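Local coordinates for protein alpha-1,4-endofucoidanase (Mariniflexile fucanivorans, PDB 6DLH) that hydrolyses alpha-1,4 bonds within fucoidan chains as a retaining family 107 glycoside hydrolase whose enzymatic domain is followed by calcium-bearing immunoglobulin-like domains, at residues I250-A253 / F254-C258; P240-D244 / V245-R249; M592-A595 / A596-G599; D409-L412 / K413-S417. All coordinates share one frame; numbering follows the deposited sequence.

Contact 1. Residues I250-A253 / F254-C258; sequences IYQA and FADAC
I250 and F254 leave helix 249-259 side by side and point the same way, one turn apart. The methyl CG2 of I250 rests 3.8 Å from CE1 of the F254 ring. That branch stands anti to the backbone N while CG1 is anti to the carbonyl carbon (chi1 -48°), which leads the longer arm away from the phenyl group. The ring also comes close to the preceding turn, with CD1 of F254 3.3 Å from O of I250, the oxygen that accepts the F254 N-H. The helix belongs to a beta-alpha-beta crossover between the adjacent parallel strands 222-226 and 266-269 of the enzymatic domain. F254 meets F225 edge-to-face on the first strand, and I250 packs against F202 of helix 198-216. Q252 and D256 make the polar pair. Their side chains cross at a slant, amide and carboxylate planes 36° apart, and CG of Q252 lies only 3.1 Å from OD2 of D256. A water joins their ends, accepting from NE2 of Q252 at 2.7 Å and donating to OD2 of D256 at 2.9 Å. OE1 of Q252 accepts from NH2 of R249, and with the water on NE2 this holds the amide's rotation. Beneath them, D256 N bonds to O of Q252 at 2.9 Å. Y251 points elsewhere, its OH hydrogen-bonded to OD1 of N271 and its ring edge-to-face with F269.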
# COMPACT_ATOMS: atom_id res chain seq x y z
N ILE A 250 25.92 -5.66 8.09
CA ILE A 250 24.54 -5.20 8.03
C ILE A 250 23.97 -5.48 6.64
O ILE A 250 22.85 -5.98 6.52
CB ILE A 250 24.42 -3.72 8.43
CG1 ILE A 250 25.18 -3.42 9.72
CG2 ILE A 250 22.96 -3.31 8.52
CD1 ILE A 250 25.13 -1.98 10.17
N TYR A 251 24.76 -5.19 5.59
CA TYR A 251 24.36 -5.48 4.23
C TYR A 251 24.00 -6.96 4.10
O TYR A 251 23.01 -7.31 3.46
CB TYR A 251 25.42 -5.02 3.22
CG TYR A 251 25.54 -3.52 3.12
CD1 TYR A 251 24.69 -2.77 2.32
CD2 TYR A 251 26.51 -2.84 3.85
CE1 TYR A 251 24.79 -1.39 2.24
CE2 TYR A 251 26.62 -1.46 3.78
CZ TYR A 251 25.77 -0.73 2.97
OH TYR A 251 25.89 0.63 2.92
N GLN A 252 24.80 -7.81 4.77
CA GLN A 252 24.63 -9.25 4.77
C GLN A 252 23.36 -9.63 5.52
O GLN A 252 22.59 -10.47 5.05
CB GLN A 252 25.83 -9.93 5.43
CG GLN A 252 25.85 -11.44 5.24
CD GLN A 252 27.09 -12.09 5.79
OE1 GLN A 252 27.67 -11.62 6.77
NE2 GLN A 252 27.50 -13.19 5.17
N ALA A 253 23.15 -9.02 6.69
CA ALA A 253 22.02 -9.35 7.54
C ALA A 253 20.73 -9.18 6.75
O ALA A 253 19.87 -10.06 6.76
CB ALA A 253 22.04 -8.50 8.79
N PHE A 254 20.63 -8.06 6.03
CA PHE A 254 19.44 -7.69 5.28
C PHE A 254 19.24 -8.64 4.11
O PHE A 254 18.15 -9.17 3.92
CB PHE A 254 19.51 -6.21 4.89
CG PHE A 254 19.08 -5.25 5.97
CD1 PHE A 254 19.69 -5.26 7.22
CD2 PHE A 254 18.08 -4.32 5.73
CE1 PHE A 254 19.30 -4.36 8.21
CE2 PHE A 254 17.68 -3.43 6.72
CZ PHE A 254 18.29 -3.45 7.96
N ALA A 255 20.31 -8.87 3.33
CA ALA A 255 20.20 -9.72 2.16
C ALA A 255 19.80 -11.15 2.55
O ALA A 255 18.91 -11.73 1.93
CB ALA A 255 21.47 -9.70 1.36
N ASP A 256 20.47 -11.70 3.57
CA ASP A 256 20.22 -13.06 4.04
C ASP A 256 18.79 -13.20 4.55
O ASP A 256 18.15 -14.22 4.32
CB ASP A 256 21.21 -13.46 5.14
CG ASP A 256 22.60 -13.82 4.65
OD1 ASP A 256 22.72 -14.39 3.54
OD2 ASP A 256 23.55 -13.55 5.39
N ALA A 257 18.31 -12.18 5.27
CA ALA A 257 16.95 -12.16 5.79
C ALA A 257 15.93 -12.28 4.65
O ALA A 257 14.89 -12.90 4.83
CB ALA A 257 16.73 -10.92 6.61
N CYS A 258 16.26 -11.69 3.49
CA CYS A 258 15.41 -11.72 2.31
C CYS A 258 15.55 -13.07 1.62
O CYS A 258 14.57 -13.63 1.11
CB CYS A 258 15.77 -10.60 1.33
SG CYS A 258 15.49 -8.92 1.95
O HOH W 1 25.59 -14.15 3.45

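Contact 2. Residues P240-D244 / V245-R249; sequences PASED and VNDQR
S242 and D247 are joined by a short side-chain hydrogen bond, OG of S242 donating to the anti lone pair of OD2 of D247 at 2.7 Å. The same OG accepts from N of D244, also at 2.7 Å, which closes an ST turn; with OG anti to its own backbone N (chi1 165°), the hydroxyl sits between donor and acceptor. D244 forms a second polar group. Its OD1 accepts from ND2 of N246 at 3.1 Å, on the syn side, and from the backbone N of N246 at 3.3 Å, both donors arriving from one face of a carboxylate set nearly square (88°) to the amide. N246 passes the connection on, its OD1 accepting from NH1 of R249 at 2.9 Å. Among backbone bonds, N of D247 reaches O of D244 at 2.6 Å. A water accepts from N of V245 and donates weakly to O of E243. Like charges lie near each other without touching: OD2 of D244 and OD2 of D247 are 4.3 Å apart, a repulsion that the donors round both carboxylates would be expected to temper. OE1 of E243 accepts from NE1 of W334, near the calcium site to which R332 and N335 belong. Q248 holds the N-cap position; its OE1 accepts from N of L286, and its NE2 makes a weak bond to O of D239. The whole loop follows helix 228-233 and leads into helix 249-259, where P240 touches Y251 and V245 touches Q252, while R249 packs on helix 198-216.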
# COMPACT_ATOMS: atom_id res chain seq x y z
N PRO A 240 30.53 0.15 2.32
CA PRO A 240 29.97 -0.39 1.07
C PRO A 240 30.97 -0.52 -0.08
O PRO A 240 30.76 -1.32 -0.98
CB PRO A 240 28.84 0.59 0.74
CG PRO A 240 29.21 1.88 1.43
CD PRO A 240 29.95 1.45 2.69
N ALA A 241 32.06 0.26 -0.03
CA ALA A 241 33.08 0.28 -1.07
C ALA A 241 33.98 -0.95 -1.00
O ALA A 241 34.63 -1.29 -1.99
CB ALA A 241 33.89 1.56 -0.98
N SER A 242 34.02 -1.60 0.17
CA SER A 242 34.94 -2.70 0.44
C SER A 242 34.49 -3.98 -0.26
O SER A 242 33.36 -4.06 -0.74
CB SER A 242 35.06 -2.91 1.92
OG SER A 242 35.65 -4.16 2.19
N GLU A 243 35.39 -4.97 -0.32
CA GLU A 243 35.03 -6.31 -0.77
C GLU A 243 35.28 -7.32 0.35
O GLU A 243 35.27 -8.54 0.13
CB GLU A 243 35.67 -6.65 -2.12
CG GLU A 243 37.12 -7.09 -2.04
CD GLU A 243 37.82 -7.17 -3.39
OE1 GLU A 243 37.31 -7.86 -4.30
OE2 GLU A 243 38.87 -6.51 -3.54
N ASP A 244 35.48 -6.80 1.56
CA ASP A 244 35.64 -7.61 2.76
C ASP A 244 34.28 -7.77 3.44
O ASP A 244 33.71 -6.80 3.93
CB ASP A 244 36.69 -7.00 3.69
CG ASP A 244 37.17 -7.95 4.79
OD1 ASP A 244 36.53 -9.01 4.98
OD2 ASP A 244 38.19 -7.62 5.43
N VAL A 245 33.80 -9.02 3.49
CA VAL A 245 32.51 -9.37 4.04
C VAL A 245 32.37 -8.81 5.46
O VAL A 245 31.26 -8.50 5.90
CB VAL A 245 32.27 -10.89 3.99
CG1 VAL A 245 33.25 -11.67 4.84
CG2 VAL A 245 30.83 -11.26 4.34
N ASN A 246 33.51 -8.66 6.15
CA ASN A 246 33.53 -8.18 7.52
C ASN A 246 33.23 -6.68 7.57
O ASN A 246 32.94 -6.13 8.63
CB ASN A 246 34.86 -8.51 8.21
CG ASN A 246 35.04 -10.00 8.43
OD1 ASN A 246 34.53 -10.56 9.40
ND2 ASN A 246 35.76 -10.65 7.53
N ASP A 247 33.29 -6.02 6.41
CA ASP A 247 32.98 -4.59 6.34
C ASP A 247 31.49 -4.37 6.06
O ASP A 247 30.98 -3.28 6.30
CB ASP A 247 33.88 -3.87 5.33
CG ASP A 247 35.35 -3.90 5.71
OD1 ASP A 247 35.65 -3.91 6.92
OD2 ASP A 247 36.18 -3.91 4.79
N GLN A 248 30.80 -5.41 5.58
CA GLN A 248 29.43 -5.29 5.10
C GLN A 248 28.53 -6.30 5.81
O GLN A 248 27.92 -7.15 5.15
CB GLN A 248 29.39 -5.52 3.59
CG GLN A 248 30.38 -4.68 2.80
CD GLN A 248 30.31 -4.95 1.32
OE1 GLN A 248 29.61 -5.85 0.86
NE2 GLN A 248 31.03 -4.15 0.55
N ARG A 249 28.45 -6.22 7.14
CA ARG A 249 27.76 -7.24 7.91
C ARG A 249 26.26 -6.94 7.93
O ARG A 249 25.45 -7.86 7.81
CB ARG A 249 28.33 -7.37 9.33
CG ARG A 249 29.65 -8.14 9.41
CD ARG A 249 29.52 -9.60 9.02
NE ARG A 249 30.78 -10.32 9.12
CZ ARG A 249 30.99 -11.55 8.64
NH1 ARG A 249 32.18 -12.11 8.77
NH2 ARG A 249 30.02 -12.20 8.03
O HOH W 2 35.03 -11.08 2.25

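Contact 3. Residues M592-A595 / A596-G599; sequences MPTA and ADAG
T594 and D597 bind each other twice round one tight turn. N of T594 donates to OD2 of D597 at 3.0 Å, almost straight (176°) and on the anti lone pair; in return N of D597 donates to O of T594 at 2.9 Å, from well above the carbonyl plane. Weaker bonds fill in round them. OG1 of T594 sits between its backbone N and carbonyl carbon (chi1 72°), a position from which it both donates weakly to OD2 of D597 at 3.4 Å and accepts weakly from N of A596. One residue further, N of A598 bonds to O of A595 at 3.2 Å, so successive three-residue steps wind a short 3-10 turn. This turn joins strand 586-590 to strand 599-608 in a bacterial Ig domain; G599, with a positive phi, opens the second strand. Packing surrounds the polar core: CB of P593 lies 4.0 Å from CB of D597, and both side chains touch W576. A595 touches Y665 in the following Ig domain, close to the calcium ligands D666 and E668, while A598 touches H624. With an alanine in place of D597, the amide of T594 would probably lose its straight partner and the threonine hydroxyl would be freer to turn. Because the aspartate holds the backbone N of T594 firmly and the hydroxyl only weakly, the turn probably owes part of its shape to one carboxylate oxygen, alongside its backbone bonds.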
# COMPACT_ATOMS: atom_id res chain seq x y z
N MET A 592 -21.19 7.01 9.60
CA MET A 592 -21.11 7.61 10.92
C MET A 592 -22.47 7.46 11.60
O MET A 592 -23.46 8.06 11.16
CB MET A 592 -20.74 9.09 10.83
CG MET A 592 -20.49 9.74 12.17
SD MET A 592 -20.16 11.51 12.04
CE MET A 592 -18.39 11.51 11.77
N PRO A 593 -22.58 6.64 12.68
CA PRO A 593 -23.78 6.63 13.51
C PRO A 593 -23.92 7.92 14.30
O PRO A 593 -22.95 8.66 14.48
CB PRO A 593 -23.56 5.44 14.46
CG PRO A 593 -22.06 5.25 14.50
CD PRO A 593 -21.57 5.66 13.12
N THR A 594 -25.15 8.20 14.75
CA THR A 594 -25.45 9.31 15.64
C THR A 594 -25.82 8.73 17.00
O THR A 594 -25.92 7.51 17.14
CB THR A 594 -26.57 10.19 15.06
OG1 THR A 594 -27.81 9.48 15.17
CG2 THR A 594 -26.35 10.59 13.62
N ALA A 595 -26.06 9.61 17.98
CA ALA A 595 -26.49 9.18 19.30
C ALA A 595 -27.82 8.41 19.21
O ALA A 595 -28.10 7.56 20.05
CB ALA A 595 -26.60 10.38 20.21
N ALA A 596 -28.61 8.70 18.17
CA ALA A 596 -29.88 8.04 17.92
C ALA A 596 -29.68 6.56 17.57
O ALA A 596 -30.64 5.79 17.64
CB ALA A 596 -30.62 8.77 16.82
N ASP A 597 -28.46 6.17 17.17
CA ASP A 597 -28.21 4.81 16.72
C ASP A 597 -27.66 3.95 17.86
O ASP A 597 -27.37 2.78 17.66
CB ASP A 597 -27.32 4.77 15.48
CG ASP A 597 -27.94 5.43 14.25
OD1 ASP A 597 -29.00 4.95 13.80
OD2 ASP A 597 -27.35 6.41 13.76
N ALA A 598 -27.56 4.54 19.06
CA ALA A 598 -26.98 3.89 20.23
C ALA A 598 -27.64 2.54 20.50
O ALA A 598 -28.84 2.37 20.26
CB ALA A 598 -27.10 4.81 21.43
N GLY A 599 -26.84 1.59 21.01
CA GLY A 599 -27.31 0.25 21.34
C GLY A 599 -27.10 -0.74 20.20
O GLY A 599 -26.38 -0.46 19.24

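Contact 4. Residues D409-L412 / K413-S417; sequences DTYL and KEFQS
CD2 and CB of F415 lie over one face of the Y411 ring, one helical turn back, the two side chains crossing at about a right angle. CD2 of F415 comes 3.5 Å from CE2 of Y411, toward the rim, and CB of F415 makes a CH-pi contact 4.1 Å from the Y411 centroid. The ring pair is oblique, its planes inclined at 43°. Y411 can underlie F415 because its CG is anti to the backbone N (chi1 -177°), which brings the phenol nearer the next turn. CG of E414 covers a face of F415, yet with a serine in place of Y411 the F415 ring would probably lose its aromatic neighbour and be held less firmly. Further round helix 399-415, CD of K413 passes 3.7 Å from OD2 of D409, although NZ of K413 stays 5.2 Å from that oxygen; K413 makes a cation-pi contact with W450. D409 is held by R76 N and by OG1 of T77, a residue that binds calcium together with D79. Near the helix end, N of Q416 bonds to O of L412 at 3.0 Å. Y411 and L412 pack on helix 361-372. The chemistry thus divides: aromatic cover on one flank, and on the other a carboxylate bonded to T77, consistent with a second-shell role at the calcium site.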
# COMPACT_ATOMS: atom_id res chain seq x y z
N ASP A 409 4.13 1.55 -24.29
CA ASP A 409 3.71 0.17 -24.49
C ASP A 409 3.63 -0.14 -25.98
O ASP A 409 4.13 -1.17 -26.42
CB ASP A 409 2.40 -0.14 -23.74
CG ASP A 409 2.12 -1.63 -23.52
OD1 ASP A 409 2.98 -2.31 -22.93
OD2 ASP A 409 1.04 -2.08 -23.91
N THR A 410 3.04 0.78 -26.76
CA THR A 410 2.91 0.61 -28.20
C THR A 410 4.30 0.39 -28.81
O THR A 410 4.50 -0.53 -29.59
CB THR A 410 2.19 1.80 -28.85
OG1 THR A 410 0.88 1.85 -28.30
CG2 THR A 410 2.09 1.70 -30.35
N TYR A 411 5.25 1.24 -28.42
CA TYR A 411 6.62 1.10 -28.90
C TYR A 411 7.21 -0.26 -28.54
O TYR A 411 7.74 -0.95 -29.41
CB TYR A 411 7.50 2.25 -28.40
CG TYR A 411 8.90 2.19 -28.95
CD1 TYR A 411 9.86 1.40 -28.34
CD2 TYR A 411 9.26 2.89 -30.10
CE1 TYR A 411 11.14 1.30 -28.84
CE2 TYR A 411 10.54 2.81 -30.61
CZ TYR A 411 11.48 2.01 -29.98
OH TYR A 411 12.76 1.92 -30.45
N LEU A 412 7.17 -0.65 -27.26
CA LEU A 412 7.85 -1.86 -26.83
C LEU A 412 7.21 -3.10 -27.47
O LEU A 412 7.91 -4.07 -27.78
CB LEU A 412 7.87 -1.97 -25.29
CG LEU A 412 8.66 -0.88 -24.54
CD1 LEU A 412 8.50 -1.04 -23.03
CD2 LEU A 412 10.14 -0.89 -24.91
N LYS A 413 5.88 -3.08 -27.65
CA LYS A 413 5.16 -4.18 -28.28
C LYS A 413 5.72 -4.45 -29.68
O LYS A 413 5.89 -5.61 -30.06
CB LYS A 413 3.66 -3.91 -28.34
CG LYS A 413 2.90 -4.13 -27.04
CD LYS A 413 1.43 -3.77 -27.15
CE LYS A 413 0.59 -4.86 -27.76
NZ LYS A 413 -0.70 -4.35 -28.29
N GLU A 414 6.04 -3.38 -30.41
CA GLU A 414 6.53 -3.52 -31.77
C GLU A 414 8.04 -3.77 -31.82
O GLU A 414 8.49 -4.55 -32.65
CB GLU A 414 6.13 -2.30 -32.61
CG GLU A 414 6.49 -2.45 -34.08
CD GLU A 414 5.98 -1.33 -34.97
OE1 GLU A 414 5.17 -0.52 -34.48
OE2 GLU A 414 6.39 -1.28 -36.15
N PHE A 415 8.82 -3.15 -30.92
CA PHE A 415 10.25 -3.01 -31.15
C PHE A 415 11.13 -3.74 -30.13
O PHE A 415 12.32 -3.89 -30.38
CB PHE A 415 10.65 -1.55 -31.34
CG PHE A 415 10.06 -0.88 -32.56
CD1 PHE A 415 10.43 -1.28 -33.84
CD2 PHE A 415 9.13 0.14 -32.44
CE1 PHE A 415 9.88 -0.67 -34.97
CE2 PHE A 415 8.59 0.76 -33.57
CZ PHE A 415 8.97 0.35 -34.83
N GLN A 416 10.60 -4.20 -28.99
CA GLN A 416 11.50 -4.76 -27.98
C GLN A 416 12.04 -6.13 -28.38
O GLN A 416 13.22 -6.40 -28.17
CB GLN A 416 10.90 -4.77 -26.57
CG GLN A 416 11.88 -5.33 -25.54
CD GLN A 416 11.54 -5.03 -24.09
OE1 GLN A 416 10.41 -4.67 -23.76
NE2 GLN A 416 12.53 -5.19 -23.22
N SER A 417 11.18 -7.01 -28.91
CA SER A 417 11.57 -8.32 -29.42
C SER A 417 10.81 -8.62 -30.70
O SER A 417 9.79 -9.30 -30.67
CB SER A 417 11.33 -9.42 -28.42
OG SER A 417 11.68 -8.99 -27.12

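How the contacts relate
Contacts 1 and 2 are consecutive and touch: Y251 OH packs on P240 CB, and the loop of contact 2 runs into helix 249-259, which carries contact 1. Contact 1 is largely buried, with an apolar flank and a polar rim; contact 2, nearer the surface, relies on carboxylates, amides and a hydroxyl. Contact 4 is another helical piece of the enzymatic region, its centre about 37 Å from that of contact 1, but it is only partly buried and pairs two aromatic rings. Contact 3 lies on the far side of the chain's centre from the other three, in an Ig domain, where an aspartate shapes a turn much as side-chain acceptors do in contact 2. Contacts 2, 3 and 4 each lie near a calcium site.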